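Local coordinates for protein triosephosphate isomerase (Toxoplasma gondii, PDB 5UPR) that probably interconverts D-glyceraldehyde 3-phosphate and dihydroxyacetone phosphate, a step of glycolysis and gluconeogenesis, as a homodimeric triosephosphate isomerase, at residues T22-N33 against F52-Q62. Residues are numbered along the deposited sequence; the frame is centred on the assembly and turned at random.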
ATOM      1  N   THR A  22       2.258  -3.592 -16.829  1.00 30.82           N
ATOM      2  CA  THR A  22       2.233  -2.401 -17.687  1.00 31.72           C
ATOM      3  C   THR A  22       1.342  -2.671 -18.931  1.00 32.87           C
ATOM      4  O   THR A  22       0.466  -1.865 -19.257  1.00 31.34           O
ATOM      5  CB  THR A  22       3.651  -1.986 -18.117  1.00 32.20           C
ATOM      6  OG1 THR A  22       4.405  -1.700 -16.943  1.00 31.23           O
ATOM      7  CG2 THR A  22       3.601  -0.702 -18.945  1.00 33.01           C
ATOM      8  N   ALA A  23       1.505  -3.842 -19.542  1.00 33.27           N
ATOM      9  CA  ALA A  23       0.737  -4.169 -20.746  1.00 34.57           C
ATOM     10  C   ALA A  23      -0.731  -4.426 -20.466  1.00 34.26           C
ATOM     11  O   ALA A  23      -1.573  -4.027 -21.218  1.00 34.03           O
ATOM     12  CB  ALA A  23       1.389  -5.352 -21.502  1.00 35.53           C
ATOM     13  N   LYS A  24      -1.039  -5.112 -19.372  1.00 34.92           N
ATOM     14  CA  LYS A  24      -2.460  -5.389 -19.032  1.00 35.84           C
ATOM     15  C   LYS A  24      -3.178  -4.095 -18.638  1.00 34.12           C
ATOM     16  O   LYS A  24      -4.341  -3.919 -18.932  1.00 32.51           O
ATOM     17  CB  LYS A  24      -2.579  -6.445 -17.944  1.00 36.57           C
ATOM     18  CG  LYS A  24      -2.072  -7.811 -18.443  1.00 39.55           C
ATOM     19  CD  LYS A  24      -1.819  -8.754 -17.274  1.00 41.63           C
ATOM     20  CE  LYS A  24      -2.023 -10.228 -17.641  1.00 44.20           C
ATOM     21  NZ  LYS A  24      -2.536 -10.938 -16.433  1.00 43.68           N
ATOM     22  N   THR A  25      -2.449  -3.172 -17.989  1.00 33.01           N
ATOM     23  CA  THR A  25      -2.993  -1.867 -17.696  1.00 33.05           C
ATOM     24  C   THR A  25      -3.365  -1.125 -18.997  1.00 34.02           C
ATOM     25  O   THR A  25      -4.425  -0.509 -19.085  1.00 32.38           O
ATOM     26  CB  THR A  25      -2.014  -1.051 -16.829  1.00 32.75           C
ATOM     27  OG1 THR A  25      -1.817  -1.716 -15.590  1.00 31.21           O
ATOM     28  CG2 THR A  25      -2.526   0.341 -16.595  1.00 32.96           C
ATOM     29  N   GLN A  26      -2.475  -1.181 -19.973  1.00 37.30           N
ATOM     30  CA  GLN A  26      -2.669  -0.513 -21.267  1.00 39.89           C
ATOM     31  C   GLN A  26      -3.896  -1.123 -21.958  1.00 40.81           C
ATOM     32  O   GLN A  26      -4.746  -0.406 -22.474  1.00 42.01           O
ATOM     33  CB  GLN A  26      -1.418  -0.636 -22.167  1.00 42.85           C
ATOM     34  CG  GLN A  26      -1.491   0.268 -23.385  1.00 45.13           C
ATOM     35  CD  GLN A  26      -0.243   0.185 -24.273  1.00 49.50           C
ATOM     36  OE1 GLN A  26       0.281  -0.900 -24.555  1.00 53.66           O
ATOM     37  NE2 GLN A  26       0.229   1.323 -24.733  1.00 50.52           N
ATOM     38  N   GLU A  27      -3.977  -2.431 -21.954  1.00 41.42           N
ATOM     39  CA  GLU A  27      -5.145  -3.124 -22.505  1.00 45.21           C
ATOM     40  C   GLU A  27      -6.466  -2.715 -21.861  1.00 42.31           C
ATOM     41  O   GLU A  27      -7.448  -2.478 -22.556  1.00 43.11           O
ATOM     42  CB  GLU A  27      -4.962  -4.657 -22.374  1.00 49.60           C
ATOM     43  CG  GLU A  27      -6.136  -5.493 -22.916  1.00 54.91           C
ATOM     44  CD  GLU A  27      -6.327  -6.813 -22.177  1.00 59.52           C
ATOM     45  OE1 GLU A  27      -5.309  -7.535 -22.116  1.00 65.81           O
ATOM     46  OE2 GLU A  27      -7.441  -7.079 -21.630  1.00 63.62           O
ATOM     47  N   LEU A  28      -6.500  -2.665 -20.524  1.00 34.69           N
ATOM     48  CA  LEU A  28      -7.724  -2.248 -19.824  1.00 32.76           C
ATOM     49  C   LEU A  28      -8.081  -0.798 -20.143  1.00 31.31           C
ATOM     50  O   LEU A  28      -9.248  -0.472 -20.292  1.00 31.09           O
ATOM     51  CB  LEU A  28      -7.611  -2.475 -18.314  1.00 31.84           C
ATOM     52  CG  LEU A  28      -7.661  -3.970 -17.978  1.00 32.37           C
ATOM     53  CD1 LEU A  28      -7.179  -4.318 -16.557  1.00 31.53           C
ATOM     54  CD2 LEU A  28      -9.065  -4.480 -18.151  1.00 34.67           C
ATOM     55  N   VAL A  29      -7.085   0.079 -20.189  1.00 31.28           N
ATOM     56  CA  VAL A  29      -7.332   1.476 -20.506  1.00 32.16           C
ATOM     57  C   VAL A  29      -7.876   1.591 -21.955  1.00 33.90           C
ATOM     58  O   VAL A  29      -8.849   2.317 -22.198  1.00 33.82           O
ATOM     59  CB  VAL A  29      -6.049   2.328 -20.346  1.00 33.39           C
ATOM     60  CG1 VAL A  29      -6.206   3.702 -21.021  1.00 35.74           C
ATOM     61  CG2 VAL A  29      -5.669   2.518 -18.885  1.00 31.53           C
ATOM     62  N   ASP A  30      -7.257   0.860 -22.892  1.00 35.81           N
ATOM     63  CA  ASP A  30      -7.735   0.848 -24.292  1.00 37.16           C
ATOM     64  C   ASP A  30      -9.193   0.328 -24.382  1.00 38.08           C
ATOM     65  O   ASP A  30     -10.003   0.855 -25.128  1.00 37.99           O
ATOM     66  CB  ASP A  30      -6.859  -0.032 -25.172  1.00 39.74           C
ATOM     67  CG  ASP A  30      -5.415   0.544 -25.388  1.00 41.89           C
ATOM     68  OD1 ASP A  30      -5.124   1.700 -24.993  1.00 44.24           O
ATOM     69  OD2 ASP A  30      -4.541  -0.180 -25.900  1.00 40.82           O
HETATM   70  N   MSE A  31      -9.531  -0.699 -23.614  1.00 38.10           N
HETATM   71  CA  MSE A  31     -10.919  -1.190 -23.572  1.00 39.49           C
HETATM   72  C   MSE A  31     -11.844  -0.102 -23.088  1.00 38.07           C
HETATM   73  O   MSE A  31     -12.911   0.070 -23.649  1.00 35.62           O
HETATM   74  CB  MSE A  31     -11.048  -2.365 -22.604  1.00 40.93           C
HETATM   75  CG  MSE A  31     -12.440  -2.974 -22.525  1.00 45.06           C
HETATM   76 SE   MSE A  31     -12.449  -4.082 -20.918  0.82 50.34          SE
HETATM   77  CE  MSE A  31     -12.606  -2.583 -19.700  1.00 48.55           C
ATOM     78  N   LEU A  32     -11.455   0.639 -22.051  1.00 37.33           N
ATOM     79  CA  LEU A  32     -12.347   1.666 -21.486  1.00 37.29           C
ATOM     80  C   LEU A  32     -12.500   2.846 -22.470  1.00 39.73           C
ATOM     81  O   LEU A  32     -13.619   3.369 -22.643  1.00 40.80           O
ATOM     82  CB  LEU A  32     -11.827   2.143 -20.139  1.00 34.67           C
ATOM     83  CG  LEU A  32     -11.881   1.100 -18.992  1.00 33.89           C
ATOM     84  CD1 LEU A  32     -10.958   1.531 -17.878  1.00 32.45           C
ATOM     85  CD2 LEU A  32     -13.319   0.857 -18.465  1.00 35.37           C
ATOM     86  N   ASN A  33     -11.379   3.221 -23.130  1.00 38.97           N
ATOM     87  CA  ASN A  33     -11.387   4.310 -24.114  1.00 39.39           C
ATOM     88  C   ASN A  33     -12.202   3.989 -25.385  1.00 43.31           C
ATOM     89  O   ASN A  33     -12.803   4.884 -25.946  1.00 43.89           O
ATOM     90  CB  ASN A  33      -9.957   4.698 -24.544  1.00 39.22           C
ATOM     91  CG  ASN A  33      -9.202   5.479 -23.474  1.00 37.40           C
ATOM     92  OD1 ASN A  33      -9.792   6.090 -22.591  1.00 35.11           O
ATOM     93  ND2 ASN A  33      -7.904   5.489 -23.578  1.00 36.40           N
ATOM     94  N   PHE A  52       0.456   1.384 -10.968  1.00 24.59           N
ATOM     95  CA  PHE A  52      -0.081   1.641 -12.295  1.00 25.10           C
ATOM     96  C   PHE A  52      -1.064   2.843 -12.378  1.00 25.31           C
ATOM     97  O   PHE A  52      -1.540   3.174 -13.468  1.00 26.54           O
ATOM     98  CB  PHE A  52      -0.783   0.355 -12.834  1.00 25.43           C
ATOM     99  CG  PHE A  52       0.128  -0.837 -12.886  1.00 26.22           C
ATOM    100  CD1 PHE A  52       1.151  -0.875 -13.816  1.00 26.19           C
ATOM    101  CD2 PHE A  52       0.068  -1.844 -11.921  1.00 25.74           C
ATOM    102  CE1 PHE A  52       2.054  -1.943 -13.835  1.00 27.80           C
ATOM    103  CE2 PHE A  52       0.949  -2.888 -11.921  1.00 27.02           C
ATOM    104  CZ  PHE A  52       1.974  -2.952 -12.868  1.00 27.38           C
ATOM    105  N   ILE A  53      -1.380   3.479 -11.253  1.00 24.16           N
ATOM    106  CA  ILE A  53      -2.361   4.582 -11.295  1.00 24.84           C
ATOM    107  C   ILE A  53      -1.924   5.717 -12.204  1.00 27.86           C
ATOM    108  O   ILE A  53      -2.742   6.198 -12.971  1.00 25.89           O
ATOM    109  CB  ILE A  53      -2.687   5.112  -9.891  1.00 24.62           C
ATOM    110  CG1 ILE A  53      -3.498   4.031  -9.127  1.00 23.65           C
ATOM    111  CG2 ILE A  53      -3.506   6.376 -10.019  1.00 24.35           C
ATOM    112  CD1 ILE A  53      -3.718   4.305  -7.650  1.00 23.68           C
ATOM    113  N   SER A  54      -0.640   6.128 -12.139  1.00 29.83           N
ATOM    114  CA  SER A  54      -0.228   7.263 -12.990  1.00 32.46           C
ATOM    115  C   SER A  54      -0.317   6.985 -14.478  1.00 32.00           C
ATOM    116  O   SER A  54      -0.676   7.874 -15.255  1.00 32.73           O
ATOM    117  CB  SER A  54       1.161   7.797 -12.637  1.00 35.12           C
ATOM    118  OG  SER A  54       2.153   6.900 -13.083  1.00 38.67           O
ATOM    119  N   GLN A  55      -0.046   5.747 -14.872  1.00 31.46           N
ATOM    120  CA  GLN A  55      -0.167   5.313 -16.264  1.00 32.27           C
ATOM    121  C   GLN A  55      -1.645   5.392 -16.732  1.00 32.10           C
ATOM    122  O   GLN A  55      -1.947   5.845 -17.845  1.00 33.82           O
ATOM    123  CB  GLN A  55       0.335   3.859 -16.395  1.00 32.06           C
ATOM    124  CG  GLN A  55       0.181   3.231 -17.788  1.00 33.50           C
ATOM    125  CD  GLN A  55       0.534   1.748 -17.841  1.00 33.19           C
ATOM    126  OE1 GLN A  55       1.182   1.218 -16.964  1.00 32.47           O
ATOM    127  NE2 GLN A  55       0.090   1.087 -18.869  1.00 32.51           N
ATOM    128  N   VAL A  56      -2.553   4.961 -15.857  1.00 32.21           N
ATOM    129  CA  VAL A  56      -3.974   5.050 -16.181  1.00 30.52           C
ATOM    130  C   VAL A  56      -4.386   6.523 -16.307  1.00 30.97           C
ATOM    131  O   VAL A  56      -5.060   6.902 -17.286  1.00 29.47           O
ATOM    132  CB  VAL A  56      -4.846   4.336 -15.121  1.00 29.19           C
ATOM    133  CG1 VAL A  56      -6.306   4.517 -15.390  1.00 29.80           C
ATOM    134  CG2 VAL A  56      -4.542   2.861 -15.080  1.00 29.31           C
ATOM    135  N   GLN A  57      -3.955   7.365 -15.343  1.00 29.88           N
ATOM    136  CA  GLN A  57      -4.254   8.806 -15.410  1.00 31.25           C
ATOM    137  C   GLN A  57      -3.720   9.450 -16.699  1.00 35.33           C
ATOM    138  O   GLN A  57      -4.368  10.347 -17.261  1.00 34.41           O
ATOM    139  CB  GLN A  57      -3.643   9.580 -14.243  1.00 30.53           C
ATOM    140  CG  GLN A  57      -4.206   9.271 -12.913  1.00 29.04           C
ATOM    141  CD  GLN A  57      -3.492   9.978 -11.794  1.00 29.50           C
ATOM    142  OE1 GLN A  57      -2.276   9.778 -11.584  1.00 30.30           O
ATOM    143  NE2 GLN A  57      -4.215  10.831 -11.107  1.00 26.64           N
ATOM    144  N   ASP A  58      -2.542   9.017 -17.163  1.00 37.47           N
ATOM    145  CA  ASP A  58      -1.975   9.594 -18.378  1.00 39.54           C
ATOM    146  C   ASP A  58      -2.639   9.207 -19.675  1.00 39.97           C
ATOM    147  O   ASP A  58      -2.581  10.001 -20.628  1.00 39.74           O
ATOM    148  CB  ASP A  58      -0.504   9.196 -18.529  1.00 44.25           C
ATOM    149  CG  ASP A  58       0.391   9.824 -17.450  1.00 47.45           C
ATOM    150  OD1 ASP A  58      -0.119  10.556 -16.532  1.00 52.94           O
ATOM    151  OD2 ASP A  58       1.593   9.535 -17.500  1.00 51.58           O
ATOM    152  N   SER A  59      -3.199   7.995 -19.771  1.00 35.95           N
ATOM    153  CA  SER A  59      -3.749   7.484 -21.025  1.00 38.07           C
ATOM    154  C   SER A  59      -5.280   7.393 -21.079  1.00 35.79           C
ATOM    155  O   SER A  59      -5.847   7.223 -22.168  1.00 36.04           O
ATOM    156  CB  SER A  59      -3.120   6.132 -21.383  1.00 40.03           C
ATOM    157  OG  SER A  59      -3.249   5.233 -20.305  1.00 40.78           O
ATOM    158  N   LEU A  60      -5.964   7.536 -19.959  1.00 81.89           N
ATOM    159  CA  LEU A  60      -7.418   7.436 -19.964  1.00 81.18           C
ATOM    160  C   LEU A  60      -7.991   8.705 -20.549  1.00 83.79           C
ATOM    161  O   LEU A  60      -7.555   9.783 -20.209  1.00 84.72           O
ATOM    162  CB  LEU A  60      -7.906   7.124 -18.554  1.00 78.88           C
ATOM    163  CG  LEU A  60      -9.275   6.597 -18.187  1.00 78.02           C
ATOM    164  CD1 LEU A  60      -9.581   5.267 -18.825  1.00 77.44           C
ATOM    165  CD2 LEU A  60      -9.278   6.461 -16.673  1.00 76.02           C
ATOM    166  N   ARG A  61      -8.926   8.559 -21.490  1.00 85.42           N
ATOM    167  CA  ARG A  61      -9.465   9.636 -22.375  1.00 89.04           C
ATOM    168  C   ARG A  61     -11.011   9.625 -22.318  1.00 90.56           C
ATOM    169  O   ARG A  61     -11.677   9.972 -23.303  1.00 94.00           O
ATOM    170  CB  ARG A  61      -9.148   9.402 -23.894  1.00 91.50           C
ATOM    171  CG  ARG A  61      -7.713   9.614 -24.350  1.00 91.62           C
ATOM    172  CD  ARG A  61      -7.301   8.480 -25.273  1.00 92.58           C
ATOM    173  NE  ARG A  61      -8.096   8.438 -26.521  1.00 96.76           N
ATOM    174  CZ  ARG A  61      -8.363   7.330 -27.237  1.00 98.66           C
ATOM    175  NH1 ARG A  61      -7.928   6.122 -26.844  1.00 97.37           N
ATOM    176  NH2 ARG A  61      -9.095   7.399 -28.351  1.00101.93           N
ATOM    177  N   GLN A  62     -11.559   9.202 -21.198  1.00 88.38           N
ATOM    178  CA  GLN A  62     -12.984   9.212 -20.916  1.00 89.98           C
ATOM    179  C   GLN A  62     -12.996  10.036 -19.638  1.00 89.59           C
ATOM    180  O   GLN A  62     -12.442   9.564 -18.659  1.00 86.15           O
ATOM    181  CB  GLN A  62     -13.438   7.782 -20.681  1.00 87.86           C
ATOM    182  CG  GLN A  62     -13.552   7.049 -21.982  1.00 89.54           C
ATOM    183  CD  GLN A  62     -14.966   6.739 -22.384  1.00 92.90           C
ATOM    184  OE1 GLN A  62     -15.928   7.269 -21.845  1.00 94.43           O
ATOM    185  NE2 GLN A  62     -15.089   5.789 -23.310  1.00 94.38           N
TER
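With the two branches of its amide, Asn33 holds the end of helix 53-59 and the chain that leaves it, touching Ser59 and Arg61. Its CB packs against Arg61, 3.4 Å from NH1, and CG follows, still beside Arg61 NH1 and N; the guanidinium and amide planes are steeply inclined. At the tip the two branches divide the work: ND2 donates to Ser59 O (3.0 Å), which lies close to the amide plane, while OD1 accepts from Arg61 N at 2.8 Å in a bond that is somewhat bent. One side chain thus ties the last turn of the helix to the backbone that leaves it, although Arg61 itself is poorly ordered.

At the other end Gln55 reaches across from its own helix. It stretches out straight, CG trans to the main-chain nitrogen (chi1 176°), which carries NE2 to Thr22 O over 3.0 Å, nearly straight at 173°. That carbonyl also accepts from Gln26 N, so a second donor is added without loss of the helical bond. Thr25 OG1 approaches the Phe52 ring obliquely, 3.4 Å from its CG, and is hydrogen-bonded to Thr21 O; Thr22 OG1 is hydrogen-bonded to Lys93 NZ of the second subunit.

Between these polar ends the methyls of Thr25 and Val29 meet Val56, with Val29 CG2 4.0 Å from Val56 CG2, and Leu32 CB and CD1 touch CD1 of the poorly ordered Leu60. The axes of helices 22-33 and 53-59 run at 34°, 10.1 Å apart at closest, which is the near-parallel packing of successive helices around the outside of a TIM barrel, here with the Thr22 and Phe52 end next to the second subunit.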